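Local coordinates for insecticidal crystal protein Cry7Cal (Bacillus thuringiensis, PDB 5ZI1) that is a crystal toxin active against the locust Locusta migratoria manilensis, probably acting by receptor binding and insertion of its helical domain into gut membranes, at residues 86-100 / 113-127. Residues are numbered along the deposited sequence; the frame is centred on the assembly and turned at random. Where two conformers were deposited one is given.
Sequences LRNALEGYTSALEAW and VYERFVSTENLFKFA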
ATOM      1  N   LEU A  86     -13.111 -12.156  21.207  1.00 43.64           N
ATOM      2  CA  LEU A  86     -13.243 -12.268  19.767  1.00 44.74           C
ATOM      3  C   LEU A  86     -12.505 -13.485  19.238  1.00 49.34           C
ATOM      4  O   LEU A  86     -13.015 -14.183  18.357  1.00 49.44           O
ATOM      5  CB  LEU A  86     -12.748 -10.992  19.093  1.00 47.60           C
ATOM      6  CG  LEU A  86     -13.792  -9.879  19.176  1.00 48.34           C
ATOM      7  CD1 LEU A  86     -13.174  -8.559  18.753  1.00 45.89           C
ATOM      8  CD2 LEU A  86     -15.032 -10.241  18.306  1.00 44.05           C
ATOM      9  N   ARG A  87     -11.312 -13.776  19.774  1.00 53.58           N
ATOM     10  CA  ARG A  87     -10.608 -14.975  19.320  1.00 54.62           C
ATOM     11  C   ARG A  87     -11.435 -16.225  19.587  1.00 53.02           C
ATOM     12  O   ARG A  87     -11.640 -17.053  18.691  1.00 49.14           O
ATOM     13  CB  ARG A  87      -9.239 -15.112  19.985  1.00 53.58           C
ATOM     14  CG  ARG A  87      -8.671 -16.486  19.712  1.00 52.08           C
ATOM     15  CD  ARG A  87      -7.335 -16.734  20.365  1.00 61.18           C
ATOM     16  NE  ARG A  87      -7.403 -16.732  21.818  1.00 61.61           N
ATOM     17  CZ  ARG A  87      -7.929 -17.708  22.545  1.00 63.09           C
ATOM     18  NH1 ARG A  87      -7.925 -17.608  23.867  1.00 63.79           N
ATOM     19  NH2 ARG A  87      -8.468 -18.770  21.953  1.00 62.64           N
ATOM     20  N   ASN A  88     -11.932 -16.376  20.817  1.00 50.07           N
ATOM     21  CA  ASN A  88     -12.713 -17.568  21.126  1.00 54.71           C
ATOM     22  C   ASN A  88     -14.020 -17.616  20.335  1.00 55.62           C
ATOM     23  O   ASN A  88     -14.523 -18.710  20.052  1.00 53.25           O
ATOM     24  CB  ASN A  88     -12.971 -17.663  22.635  1.00 48.89           C
ATOM     25  CG  ASN A  88     -11.753 -18.214  23.390  1.00 70.64           C
ATOM     26  OD1 ASN A  88     -11.461 -19.421  23.334  1.00 72.42           O
ATOM     27  ND2 ASN A  88     -11.018 -17.329  24.067  1.00 65.53           N
ATOM     28  N   ALA A  89     -14.578 -16.462  19.952  1.00 47.53           N
ATOM     29  CA  ALA A  89     -15.840 -16.536  19.227  1.00 57.24           C
ATOM     30  C   ALA A  89     -15.590 -16.915  17.777  1.00 51.06           C
ATOM     31  O   ALA A  89     -16.317 -17.741  17.212  1.00 53.36           O
ATOM     32  CB  ALA A  89     -16.622 -15.217  19.338  1.00 43.54           C
ATOM     33  N   LEU A  90     -14.554 -16.347  17.169  1.00 49.39           N
ATOM     34  CA  LEU A  90     -14.172 -16.799  15.835  1.00 53.22           C
ATOM     35  C   LEU A  90     -13.817 -18.281  15.831  1.00 53.03           C
ATOM     36  O   LEU A  90     -14.247 -19.024  14.940  1.00 58.32           O
ATOM     37  CB  LEU A  90     -13.011 -15.968  15.309  1.00 54.23           C
ATOM     38  CG  LEU A  90     -13.411 -14.540  14.957  1.00 54.98           C
ATOM     39  CD1 LEU A  90     -12.165 -13.690  14.751  1.00 53.09           C
ATOM     40  CD2 LEU A  90     -14.287 -14.538  13.707  1.00 51.29           C
ATOM     41  N   GLU A  91     -13.034 -18.736  16.814  1.00 56.19           N
ATOM     42  CA  GLU A  91     -12.733 -20.163  16.900  1.00 59.17           C
ATOM     43  C   GLU A  91     -14.016 -20.975  16.898  1.00 52.93           C
ATOM     44  O   GLU A  91     -14.176 -21.907  16.101  1.00 57.24           O
ATOM     45  CB  GLU A  91     -11.922 -20.485  18.157  1.00 56.94           C
ATOM     46  CG  GLU A  91     -10.494 -19.989  18.158  1.00 64.34           C
ATOM     47  CD  GLU A  91      -9.776 -20.206  19.510  1.00 70.10           C
ATOM     48  OE1 GLU A  91     -10.344 -20.886  20.407  1.00 70.83           O
ATOM     49  OE2 GLU A  91      -8.646 -19.685  19.673  1.00 64.71           O
ATOM     50  N   GLY A  92     -14.955 -20.611  17.772  1.00 54.53           N
ATOM     51  CA  GLY A  92     -16.231 -21.307  17.827  1.00 51.48           C
ATOM     52  C   GLY A  92     -17.033 -21.187  16.547  1.00 54.94           C
ATOM     53  O   GLY A  92     -17.773 -22.108  16.188  1.00 60.05           O
ATOM     54  N   TYR A  93     -16.906 -20.062  15.839  1.00 49.88           N
ATOM     55  CA  TYR A  93     -17.638 -19.925  14.586  1.00 55.05           C
ATOM     56  C   TYR A  93     -17.038 -20.817  13.497  1.00 56.45           C
ATOM     57  O   TYR A  93     -17.768 -21.561  12.823  1.00 54.07           O
ATOM     58  CB  TYR A  93     -17.688 -18.454  14.143  1.00 50.99           C
ATOM     59  CG  TYR A  93     -18.200 -18.301  12.722  1.00 54.74           C
ATOM     60  CD1 TYR A  93     -19.564 -18.345  12.433  1.00 53.14           C
ATOM     61  CD2 TYR A  93     -17.310 -18.159  11.661  1.00 52.83           C
ATOM     62  CE1 TYR A  93     -20.021 -18.226  11.114  1.00 50.28           C
ATOM     63  CE2 TYR A  93     -17.747 -18.030  10.366  1.00 50.65           C
ATOM     64  CZ  TYR A  93     -19.094 -18.068  10.083  1.00 53.89           C
ATOM     65  OH  TYR A  93     -19.481 -17.950   8.757  1.00 48.65           O
ATOM     66  N   THR A  94     -15.711 -20.756  13.301  1.00 53.22           N
ATOM     67  CA  THR A  94     -15.079 -21.600  12.283  1.00 49.90           C
ATOM     68  C   THR A  94     -15.348 -23.072  12.560  1.00 50.84           C
ATOM     69  O   THR A  94     -15.664 -23.847  11.646  1.00 51.82           O
ATOM     70  CB  THR A  94     -13.570 -21.348  12.227  1.00 52.98           C
ATOM     71  OG1 THR A  94     -12.977 -21.775  13.457  1.00 63.07           O
ATOM     72  CG2 THR A  94     -13.274 -19.887  12.057  1.00 49.81           C
ATOM     73  N   SER A  95     -15.266 -23.467  13.828  1.00 49.57           N
ATOM     74  CA  SER A  95     -15.584 -24.838  14.200  1.00 51.85           C
ATOM     75  C   SER A  95     -17.019 -25.207  13.824  1.00 57.22           C
ATOM     76  O   SER A  95     -17.267 -26.314  13.331  1.00 58.84           O
ATOM     77  CB  SER A  95     -15.340 -25.025  15.693  1.00 52.19           C
ATOM     78  OG  SER A  95     -15.685 -26.327  16.113  1.00 62.42           O
ATOM     79  N   ALA A  96     -17.983 -24.296  14.033  1.00 54.32           N
ATOM     80  CA  ALA A  96     -19.355 -24.598  13.628  1.00 53.22           C
ATOM     81  C   ALA A  96     -19.521 -24.506  12.126  1.00 53.96           C
ATOM     82  O   ALA A  96     -20.310 -25.264  11.545  1.00 57.28           O
ATOM     83  CB  ALA A  96     -20.361 -23.664  14.306  1.00 53.58           C
ATOM     84  N   LEU A  97     -18.802 -23.583  11.482  1.00 51.77           N
ATOM     85  CA  LEU A  97     -18.820 -23.538  10.023  1.00 55.62           C
ATOM     86  C   LEU A  97     -18.293 -24.840   9.430  1.00 53.10           C
ATOM     87  O   LEU A  97     -18.787 -25.311   8.401  1.00 54.53           O
ATOM     88  CB  LEU A  97     -18.011 -22.344   9.526  1.00 52.74           C
ATOM     89  CG  LEU A  97     -18.154 -22.041   8.034  1.00 55.57           C
ATOM     90  CD1 LEU A  97     -19.628 -21.924   7.642  1.00 55.62           C
ATOM     91  CD2 LEU A  97     -17.400 -20.762   7.697  1.00 55.60           C
ATOM     92  N   GLU A  98     -17.303 -25.450  10.083  1.00 59.18           N
ATOM     93  CA  GLU A  98     -16.740 -26.691   9.570  1.00 63.00           C
ATOM     94  C   GLU A  98     -17.699 -27.853   9.770  1.00 61.26           C
ATOM     95  O   GLU A  98     -17.904 -28.658   8.855  1.00 65.04           O
ATOM     96  CB  GLU A  98     -15.399 -26.968  10.244  1.00 56.32           C
ATOM     97  CG  GLU A  98     -14.539 -27.959   9.494  1.00 69.50           C
ATOM     98  CD  GLU A  98     -13.098 -27.932   9.971  1.00 78.32           C
ATOM     99  OE1 GLU A  98     -12.256 -28.578   9.312  1.00 76.54           O
ATOM    100  OE2 GLU A  98     -12.816 -27.256  10.996  1.00 77.37           O
ATOM    101  N   ALA A  99     -18.302 -27.953  10.958  1.00 60.50           N
ATOM    102  CA  ALA A  99     -19.274 -29.014  11.215  1.00 61.80           C
ATOM    103  C   ALA A  99     -20.441 -28.948  10.240  1.00 62.67           C
ATOM    104  O   ALA A  99     -20.958 -29.984   9.811  1.00 67.50           O
ATOM    105  CB  ALA A  99     -19.784 -28.934  12.652  1.00 57.11           C
ATOM    106  N   TRP A 100     -20.875 -27.742   9.879  1.00 63.68           N
ATOM    107  CA  TRP A 100     -22.001 -27.632   8.961  1.00 62.30           C
ATOM    108  C   TRP A 100     -21.577 -27.984   7.542  1.00 62.41           C
ATOM    109  O   TRP A 100     -22.296 -28.688   6.820  1.00 62.80           O
ATOM    110  CB  TRP A 100     -22.600 -26.222   9.011  1.00 57.22           C
ATOM    111  CG  TRP A 100     -23.404 -25.905   7.771  1.00 54.80           C
ATOM    112  CD1 TRP A 100     -24.642 -26.377   7.452  1.00 57.79           C
ATOM    113  CD2 TRP A 100     -23.005 -25.060   6.684  1.00 56.19           C
ATOM    114  NE1 TRP A 100     -25.041 -25.876   6.234  1.00 59.53           N
ATOM    115  CE2 TRP A 100     -24.050 -25.069   5.742  1.00 57.45           C
ATOM    116  CE3 TRP A 100     -21.867 -24.296   6.418  1.00 55.36           C
ATOM    117  CZ2 TRP A 100     -23.987 -24.347   4.555  1.00 57.86           C
ATOM    118  CZ3 TRP A 100     -21.811 -23.579   5.237  1.00 57.51           C
ATOM    119  CH2 TRP A 100     -22.862 -23.610   4.323  1.00 52.03           C
ATOM    120  N   VAL A 113     -24.448 -23.080  13.306  1.00 57.53           N
ATOM    121  CA  VAL A 113     -23.523 -22.116  12.727  1.00 55.88           C
ATOM    122  C   VAL A 113     -24.192 -20.754  12.591  1.00 53.62           C
ATOM    123  O   VAL A 113     -23.527 -19.729  12.786  1.00 48.99           O
ATOM    124  CB  VAL A 113     -22.928 -22.627  11.397  1.00 53.99           C
ATOM    125  CG1 VAL A 113     -24.015 -22.864  10.341  1.00 55.31           C
ATOM    126  CG2 VAL A 113     -21.869 -21.667  10.896  1.00 53.39           C
ATOM    127  N   TYR A 114     -25.505 -20.723  12.323  1.00 54.96           N
ATOM    128  CA  TYR A 114     -26.253 -19.469  12.378  1.00 52.90           C
ATOM    129  C   TYR A 114     -26.098 -18.780  13.727  1.00 51.23           C
ATOM    130  O   TYR A 114     -25.838 -17.563  13.775  1.00 48.46           O
ATOM    131  CB  TYR A 114     -27.726 -19.687  12.073  1.00 51.68           C
ATOM    132  CG  TYR A 114     -28.580 -18.445  12.297  1.00 55.02           C
ATOM    133  CD1 TYR A 114     -28.791 -17.547  11.268  1.00 57.44           C
ATOM    134  CD2 TYR A 114     -29.174 -18.172  13.516  1.00 57.92           C
ATOM    135  CE1 TYR A 114     -29.539 -16.410  11.445  1.00 55.65           C
ATOM    136  CE2 TYR A 114     -29.932 -17.035  13.701  1.00 60.21           C
ATOM    137  CZ  TYR A 114     -30.126 -16.163  12.659  1.00 60.51           C
ATOM    138  OH  TYR A 114     -30.902 -15.029  12.827  1.00 55.85           O
ATOM    139  N   GLU A 115     -26.271 -19.520  14.830  1.00 53.90           N
ATOM    140  CA  GLU A 115     -26.152 -18.929  16.160  0.69 57.66           C
ATOM    141  C   GLU A 115     -24.770 -18.382  16.442  1.00 56.96           C
ATOM    142  O   GLU A 115     -24.653 -17.303  17.005  1.00 52.92           O
ATOM    143  CB  GLU A 115     -26.497 -20.000  17.181  0.69 60.93           C
ATOM    144  CG  GLU A 115     -26.638 -19.478  18.607  0.69 63.55           C
ATOM    145  CD  GLU A 115     -25.656 -20.124  19.557  0.69 67.09           C
ATOM    146  OE1 GLU A 115     -24.508 -19.640  19.613  0.69 71.00           O
ATOM    147  OE2 GLU A 115     -26.028 -21.108  20.232  0.69 68.91           O
ATOM    148  N   ARG A 116     -23.711 -19.161  16.154  1.00 54.01           N
ATOM    149  CA  ARG A 116     -22.357 -18.651  16.341  1.00 53.56           C
ATOM    150  C   ARG A 116     -22.098 -17.429  15.482  1.00 51.56           C
ATOM    151  O   ARG A 116     -21.358 -16.530  15.905  1.00 50.75           O
ATOM    152  CB  ARG A 116     -21.304 -19.719  16.053  1.00 59.53           C
ATOM    153  CG  ARG A 116     -21.536 -20.991  16.820  1.00 55.88           C
ATOM    154  CD  ARG A 116     -20.768 -20.963  18.135  1.00 63.06           C
ATOM    155  NE  ARG A 116     -20.946 -22.237  18.828  1.00 75.55           N
ATOM    156  CZ  ARG A 116     -21.919 -22.489  19.697  1.00 82.74           C
ATOM    157  NH1 ARG A 116     -22.803 -21.536  20.009  1.00 76.95           N
ATOM    158  NH2 ARG A 116     -22.001 -23.685  20.248  1.00 84.11           N
ATOM    159  N   PHE A 117     -22.706 -17.359  14.297  1.00 49.24           N
ATOM    160  CA  PHE A 117     -22.470 -16.201  13.444  1.00 51.51           C
ATOM    161  C   PHE A 117     -23.033 -14.930  14.074  1.00 48.69           C
ATOM    162  O   PHE A 117     -22.314 -13.941  14.252  1.00 50.37           O
ATOM    163  CB  PHE A 117     -23.067 -16.414  12.053  1.00 51.76           C
ATOM    164  CG  PHE A 117     -23.027 -15.165  11.213  1.00 51.30           C
ATOM    165  CD1 PHE A 117     -21.886 -14.838  10.501  1.00 49.33           C
ATOM    166  CD2 PHE A 117     -24.094 -14.280  11.194  1.00 45.39           C
ATOM    167  CE1 PHE A 117     -21.827 -13.669   9.752  1.00 50.09           C
ATOM    168  CE2 PHE A 117     -24.048 -13.103  10.453  1.00 43.82           C
ATOM    169  CZ  PHE A 117     -22.916 -12.799   9.729  1.00 51.52           C
ATOM    170  N   VAL A 118     -24.330 -14.927  14.404  1.00 50.10           N
ATOM    171  CA  VAL A 118     -24.918 -13.684  14.907  1.00 45.38           C
ATOM    172  C   VAL A 118     -24.374 -13.366  16.290  1.00 49.26           C
ATOM    173  O   VAL A 118     -24.152 -12.192  16.617  1.00 51.47           O
ATOM    174  CB  VAL A 118     -26.464 -13.722  14.886  1.00 53.07           C
ATOM    175  CG1 VAL A 118     -26.991 -14.165  13.514  1.00 50.85           C
ATOM    176  CG2 VAL A 118     -27.005 -14.615  15.965  1.00 55.27           C
ATOM    177  N   SER A 119     -24.081 -14.380  17.105  1.00 50.29           N
ATOM    178  CA  SER A 119     -23.435 -14.079  18.377  1.00 53.10           C
ATOM    179  C   SER A 119     -22.032 -13.527  18.170  1.00 48.53           C
ATOM    180  O   SER A 119     -21.606 -12.642  18.921  1.00 48.63           O
ATOM    181  CB  SER A 119     -23.414 -15.309  19.288  1.00 54.58           C
ATOM    182  OG  SER A 119     -22.665 -16.369  18.718  1.00 61.67           O
ATOM    183  N   THR A 120     -21.296 -14.012  17.157  1.00 50.39           N
ATOM    184  CA  THR A 120     -19.933 -13.500  16.960  1.00 51.02           C
ATOM    185  C   THR A 120     -19.969 -12.108  16.347  1.00 48.94           C
ATOM    186  O   THR A 120     -19.168 -11.239  16.710  1.00 49.20           O
ATOM    187  CB  THR A 120     -19.099 -14.444  16.082  1.00 48.45           C
ATOM    188  OG1 THR A 120     -18.936 -15.704  16.740  1.00 48.76           O
ATOM    189  CG2 THR A 120     -17.719 -13.865  15.832  1.00 46.15           C
ATOM    190  N   GLU A 121     -20.914 -11.872  15.433  1.00 49.59           N
ATOM    191  CA  GLU A 121     -21.012 -10.563  14.798  1.00 46.26           C
ATOM    192  C   GLU A 121     -21.466  -9.504  15.795  1.00 48.16           C
ATOM    193  O   GLU A 121     -21.033  -8.348  15.712  1.00 46.15           O
ATOM    194  CB  GLU A 121     -21.956 -10.653  13.591  1.00 44.46           C
ATOM    195  CG  GLU A 121     -21.820  -9.493  12.606  1.00 50.14           C
ATOM    196  CD  GLU A 121     -22.571  -8.231  13.053  1.00 53.17           C
ATOM    197  OE1 GLU A 121     -23.632  -8.378  13.708  1.00 50.28           O
ATOM    198  OE2 GLU A 121     -22.097  -7.102  12.752  1.00 48.91           O
ATOM    199  N   ASN A 122     -22.320  -9.885  16.755  1.00 45.59           N
ATOM    200  CA  ASN A 122     -22.674  -8.969  17.827  1.00 43.10           C
ATOM    201  C   ASN A 122     -21.467  -8.645  18.703  1.00 48.00           C
ATOM    202  O   ASN A 122     -21.331  -7.504  19.157  1.00 46.24           O
ATOM    203  CB  ASN A 122     -23.827  -9.547  18.656  1.00 47.30           C
ATOM    204  CG  ASN A 122     -25.212  -9.368  17.972  1.00 48.82           C
ATOM    205  OD1 ASN A 122     -25.384  -8.538  17.076  1.00 46.36           O
ATOM    206  ND2 ASN A 122     -26.188 -10.150  18.407  1.00 46.02           N
ATOM    207  N   LEU A 123     -20.559  -9.608  18.927  1.00 49.16           N
ATOM    208  CA  LEU A 123     -19.364  -9.290  19.701  1.00 45.06           C
ATOM    209  C   LEU A 123     -18.570  -8.174  19.038  1.00 46.42           C
ATOM    210  O   LEU A 123     -18.089  -7.258  19.712  1.00 49.83           O
ATOM    211  CB  LEU A 123     -18.480 -10.525  19.905  1.00 53.08           C
ATOM    212  CG  LEU A 123     -17.346 -10.320  20.938  1.00 50.46           C
ATOM    213  CD1 LEU A 123     -17.913  -9.693  22.206  1.00 48.32           C
ATOM    214  CD2 LEU A 123     -16.633 -11.613  21.298  1.00 40.14           C
ATOM    215  N   PHE A 124     -18.439  -8.215  17.715  1.00 46.78           N
ATOM    216  CA  PHE A 124     -17.749  -7.124  17.034  1.00 47.10           C
ATOM    217  C   PHE A 124     -18.456  -5.794  17.283  1.00 44.79           C
ATOM    218  O   PHE A 124     -17.818  -4.803  17.650  1.00 45.92           O
ATOM    219  CB  PHE A 124     -17.625  -7.427  15.533  1.00 47.79           C
ATOM    220  CG  PHE A 124     -16.455  -8.340  15.183  1.00 47.11           C
ATOM    221  CD1 PHE A 124     -15.173  -7.833  15.050  1.00 44.72           C
ATOM    222  CD2 PHE A 124     -16.650  -9.698  14.991  1.00 46.89           C
ATOM    223  CE1 PHE A 124     -14.101  -8.666  14.726  1.00 47.36           C
ATOM    224  CE2 PHE A 124     -15.598 -10.538  14.660  1.00 47.62           C
ATOM    225  CZ  PHE A 124     -14.318 -10.024  14.532  1.00 47.20           C
ATOM    226  N   LYS A 125     -19.785  -5.758  17.118  1.00 48.25           N
ATOM    227  CA  LYS A 125     -20.520  -4.533  17.428  1.00 44.19           C
ATOM    228  C   LYS A 125     -20.227  -4.070  18.841  1.00 43.85           C
ATOM    229  O   LYS A 125     -19.865  -2.908  19.063  1.00 46.27           O
ATOM    230  CB  LYS A 125     -22.012  -4.737  17.246  1.00 47.19           C
ATOM    231  CG  LYS A 125     -22.434  -4.892  15.829  1.00 49.76           C
ATOM    232  CD  LYS A 125     -23.908  -5.278  15.784  1.00 55.31           C
ATOM    233  CE  LYS A 125     -24.378  -5.431  14.352  1.00 59.36           C
ATOM    234  NZ  LYS A 125     -25.438  -6.470  14.298  1.00 60.41           N
ATOM    235  N   PHE A 126     -20.335  -4.978  19.808  1.00 44.03           N
ATOM    236  CA  PHE A 126     -20.030  -4.622  21.193  1.00 47.15           C
ATOM    237  C   PHE A 126     -18.559  -4.250  21.377  1.00 47.04           C
ATOM    238  O   PHE A 126     -18.242  -3.330  22.141  1.00 47.12           O
ATOM    239  CB  PHE A 126     -20.412  -5.776  22.124  1.00 45.33           C
ATOM    240  CG  PHE A 126     -20.097  -5.521  23.571  1.00 46.55           C
ATOM    241  CD1 PHE A 126     -18.871  -5.905  24.109  1.00 56.39           C
ATOM    242  CD2 PHE A 126     -21.008  -4.891  24.392  1.00 47.06           C
ATOM    243  CE1 PHE A 126     -18.579  -5.666  25.442  1.00 52.28           C
ATOM    244  CE2 PHE A 126     -20.720  -4.655  25.729  1.00 49.26           C
ATOM    245  CZ  PHE A 126     -19.512  -5.044  26.248  1.00 50.05           C
ATOM    246  N   ALA A 127     -17.642  -4.945  20.691  1.00 50.94           N
ATOM    247  CA  ALA A 127     -16.219  -4.805  21.026  1.00 47.28           C
ATOM    248  C   ALA A 127     -15.517  -3.663  20.300  1.00 47.52           C
ATOM    249  O   ALA A 127     -14.631  -3.029  20.877  1.00 51.68           O
ATOM    250  CB  ALA A 127     -15.476  -6.103  20.730  1.00 49.89           C
TER
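Leu86 sets its CD2 methyl over one face of the Phe124 ring, a CH-pi contact 3.6 Å from the ring centroid and just 8° off the normal, while Leu90 CD1 comes in at the ring edge. His151 of helix 141-165 meets the same ring with its own ring almost parallel. Helices 73-101 and 107-127 form an antiparallel hairpin in the N-terminal helical bundle of the three-domain delta-endotoxin fold, the part generally linked to membrane insertion; the axes of 86-100 and 113-127 approach to 8.7 Å, with 155° between their N-to-C directions.

Halfway along, Tyr93 and Phe117 run alongside each other, heading in the same direction. Tyr93 CE1 sits at the Phe117 ring edge, in plane, and is 3.7 Å from Phe117 CB. With CG anti to the backbone N (chi1 169°), the tyrosine ring follows the partner helix, and its OH is hydrogen-bonded to Asn157 of helix 141-165.

The backbones come closest where Ala96 faces Val113, their CA atoms 4.9 Å apart. Val113 is a knob in a hole made by Tyr93, Ala96, Leu97 and Trp100: CG1 rests on Trp100 CB, and CG2 lies 3.7 Å from Leu97 N. At the more open margin Arg116, bent at chi2, lays its CD against Gly92 O, which sits at the edge of the guanidinium, near its plane. Thr120 packs CG2 on Ala89 CB and Leu90 CD2; OG1 also lies against Ala89, 3.5 Å from its CB, yet donates its hydrogen bond within its own helix, to Arg116 O at 2.7 Å, and Thr120 N reaches that oxygen from the opposite face of the carbonyl plane.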